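Local coordinates for ASCH domain-containing protein (Pyrococcus horikoshii, PDB 2Z0T), which is of uncharacterised function but carries an ASCH domain of the PUA clan, a fold consistent with a role in RNA binding, at residues S58-M63 against E93-Y98. Sequence-based numbering, arbitrary orientation.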
loop_
_atom_site.group_PDB
_atom_site.type_symbol
_atom_site.label_atom_id
_atom_site.label_comp_id
_atom_site.label_asym_id
_atom_site.label_seq_id
_atom_site.Cartn_x
_atom_site.Cartn_y
_atom_site.Cartn_z
ATOM N N SER A 58 -2.708 2.316 13.115
ATOM C CA SER A 58 -2.591 1.177 14.011
ATOM C C SER A 58 -3.195 -0.079 13.384
ATOM O O SER A 58 -2.925 -1.190 13.837
ATOM C CB SER A 58 -3.297 1.471 15.339
ATOM O OG SER A 58 -4.697 1.554 15.152
ATOM N N SER A 59 -4.006 0.095 12.343
ATOM C CA SER A 59 -4.650 -1.045 11.694
ATOM C C SER A 59 -5.047 -0.777 10.248
ATOM O O SER A 59 -5.106 0.373 9.807
ATOM C CB SER A 59 -5.904 -1.448 12.475
ATOM O OG SER A 59 -6.923 -0.472 12.330
ATOM N N PHE A 60 -5.332 -1.851 9.517
ATOM C CA PHE A 60 -5.752 -1.731 8.130
ATOM C C PHE A 60 -7.126 -1.074 8.071
ATOM O O PHE A 60 -7.415 -0.301 7.164
ATOM C CB PHE A 60 -5.790 -3.113 7.469
ATOM C CG PHE A 60 -4.426 -3.682 7.189
ATOM C CD1 PHE A 60 -3.581 -3.066 6.268
ATOM C CD2 PHE A 60 -3.972 -4.811 7.863
ATOM C CE1 PHE A 60 -2.300 -3.564 6.025
ATOM C CE2 PHE A 60 -2.693 -5.317 7.630
ATOM C CZ PHE A 60 -1.854 -4.691 6.708
ATOM N N LYS A 61 -7.970 -1.388 9.048
ATOM C CA LYS A 61 -9.306 -0.808 9.113
ATOM C C LYS A 61 -9.218 0.720 9.172
ATOM O O LYS A 61 -9.852 1.416 8.379
ATOM C CB LYS A 61 -10.043 -1.341 10.346
ATOM C CG LYS A 61 -11.427 -0.744 10.581
ATOM C CD LYS A 61 -12.092 -1.398 11.785
ATOM C CE LYS A 61 -13.436 -0.761 12.113
ATOM N NZ LYS A 61 -13.291 0.644 12.592
ATOM N N GLU A 62 -8.428 1.236 10.106
ATOM C CA GLU A 62 -8.272 2.681 10.256
ATOM C C GLU A 62 -7.623 3.321 9.035
ATOM O O GLU A 62 -8.020 4.406 8.611
ATOM C CB GLU A 62 -7.458 3.000 11.510
ATOM C CG GLU A 62 -8.212 2.694 12.793
ATOM C CD GLU A 62 -7.445 3.095 14.031
ATOM O OE1 GLU A 62 -7.105 4.290 14.160
ATOM O OE2 GLU A 62 -7.185 2.214 14.878
ATOM N N MET A 63 -6.627 2.647 8.469
ATOM C CA MET A 63 -5.955 3.159 7.283
ATOM C C MET A 63 -6.965 3.296 6.142
ATOM O O MET A 63 -7.019 4.327 5.475
ATOM C CB MET A 63 -4.812 2.216 6.878
ATOM C CG MET A 63 -3.989 2.685 5.677
ATOM S SD MET A 63 -4.669 2.153 4.089
ATOM C CE MET A 63 -4.267 0.406 4.158
ATOM N N GLU A 93 -1.318 -10.720 14.305
ATOM C CA GLU A 93 -0.195 -10.512 15.213
ATOM C C GLU A 93 0.802 -9.507 14.640
ATOM O O GLU A 93 1.299 -8.636 15.358
ATOM C CB GLU A 93 0.512 -11.835 15.513
ATOM C CG GLU A 93 -0.223 -12.709 16.518
ATOM C CD GLU A 93 -0.380 -12.034 17.871
ATOM O OE1 GLU A 93 0.645 -11.604 18.443
ATOM O OE2 GLU A 93 -1.523 -11.938 18.364
ATOM N N ARG A 94 1.094 -9.621 13.346
ATOM C CA ARG A 94 2.025 -8.701 12.699
ATOM C C ARG A 94 1.426 -7.299 12.624
ATOM O O ARG A 94 2.126 -6.307 12.823
ATOM C CB ARG A 94 2.376 -9.199 11.292
ATOM C CG ARG A 94 3.311 -10.400 11.277
ATOM C CD ARG A 94 3.292 -11.107 9.926
ATOM N NE ARG A 94 3.901 -10.326 8.855
ATOM C CZ ARG A 94 3.776 -10.609 7.561
ATOM N NH1 ARG A 94 3.055 -11.654 7.174
ATOM N NH2 ARG A 94 4.385 -9.858 6.652
ATOM N N GLU A 95 0.130 -7.225 12.338
ATOM C CA GLU A 95 -0.567 -5.947 12.244
ATOM C C GLU A 95 -0.467 -5.206 13.577
ATOM O O GLU A 95 -0.151 -4.018 13.619
ATOM C CB GLU A 95 -2.040 -6.174 11.879
ATOM C CG GLU A 95 -2.850 -4.896 11.704
ATOM C CD GLU A 95 -4.295 -5.161 11.336
ATOM O OE1 GLU A 95 -4.676 -6.347 11.226
ATOM O OE2 GLU A 95 -5.056 -4.182 11.157
ATOM N N LYS A 96 -0.731 -5.917 14.666
ATOM C CA LYS A 96 -0.663 -5.327 15.999
ATOM C C LYS A 96 0.766 -4.953 16.394
ATOM O O LYS A 96 0.992 -3.945 17.065
ATOM C CB LYS A 96 -1.246 -6.301 17.033
ATOM C CG LYS A 96 -2.773 -6.348 17.072
ATOM C CD LYS A 96 -3.372 -6.643 15.703
ATOM C CE LYS A 96 -4.885 -6.799 15.759
ATOM N NZ LYS A 96 -5.463 -7.059 14.407
ATOM N N LYS A 97 1.730 -5.762 15.968
ATOM C CA LYS A 97 3.133 -5.526 16.290
ATOM C C LYS A 97 3.789 -4.352 15.561
ATOM O O LYS A 97 4.556 -3.589 16.158
ATOM C CB LYS A 97 3.946 -6.793 16.002
ATOM C CG LYS A 97 5.442 -6.634 16.224
ATOM C CD LYS A 97 6.202 -7.871 15.783
ATOM C CE LYS A 97 7.696 -7.713 16.005
ATOM N NZ LYS A 97 8.447 -8.912 15.527
ATOM N N TYR A 98 3.484 -4.203 14.277
ATOM C CA TYR A 98 4.095 -3.153 13.459
ATOM C C TYR A 98 3.247 -1.941 13.108
ATOM O O TYR A 98 3.776 -0.846 12.909
ATOM C CB TYR A 98 4.591 -3.757 12.144
ATOM C CG TYR A 98 5.644 -4.823 12.294
ATOM C CD1 TYR A 98 6.926 -4.506 12.737
ATOM C CD2 TYR A 98 5.361 -6.154 11.984
ATOM C CE1 TYR A 98 7.905 -5.488 12.868
ATOM C CE2 TYR A 98 6.332 -7.144 12.114
ATOM C CZ TYR A 98 7.599 -6.805 12.555
ATOM O OH TYR A 98 8.562 -7.779 12.683
HETATM O O HOH W 1 -0.830 -1.937 15.571
HETATM O O HOH W 2 -7.554 -3.937 10.348
#
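Ser59 and Glu95 lie closest along the two backbones, 6.4 Å between their CA atoms, where the N-terminus of helix 60-67 meets the flank of helix 92-98. Glu95 spans this distance with a fully extended side chain, CG anti to the backbone N (chi1 -178°), and its OE2 accepts a hydrogen bond from Phe60 N at 2.9 Å. The bond is nearly straight at the hydrogen (164°), but reaches the carboxylate on its anti side and 33° out of its plane. A water 2.6 Å from Glu95 OE2 donates to it and accepts from Lys61 N, so the carboxylate serves two amides of the first helical turn, one directly and one through water. Ser59 is the N-cap: its OG takes Glu62 N at 3.2 Å, while its CB rests against Glu95 OE2. The Phe60 ring slants past the carboxylate, CD2 3.5 Å from Glu95 CD. A second water can donate to Ser58 O or Glu95 O. The other carboxylate oxygen, Glu95 OE1, forms salt bridges with Arg87 and, weakly, Lys96 NZ. Shortening Glu95 to an alanine would probably cost Phe60 N its carboxylate acceptor and Arg87 its anionic mate. Phe60 and Glu95 both touch Val100 of strand 100-107; Phe60 also reaches Leu26 of strand 22-26 and stacks on Tyr86 of helix 79-87, where helices and sheet meet.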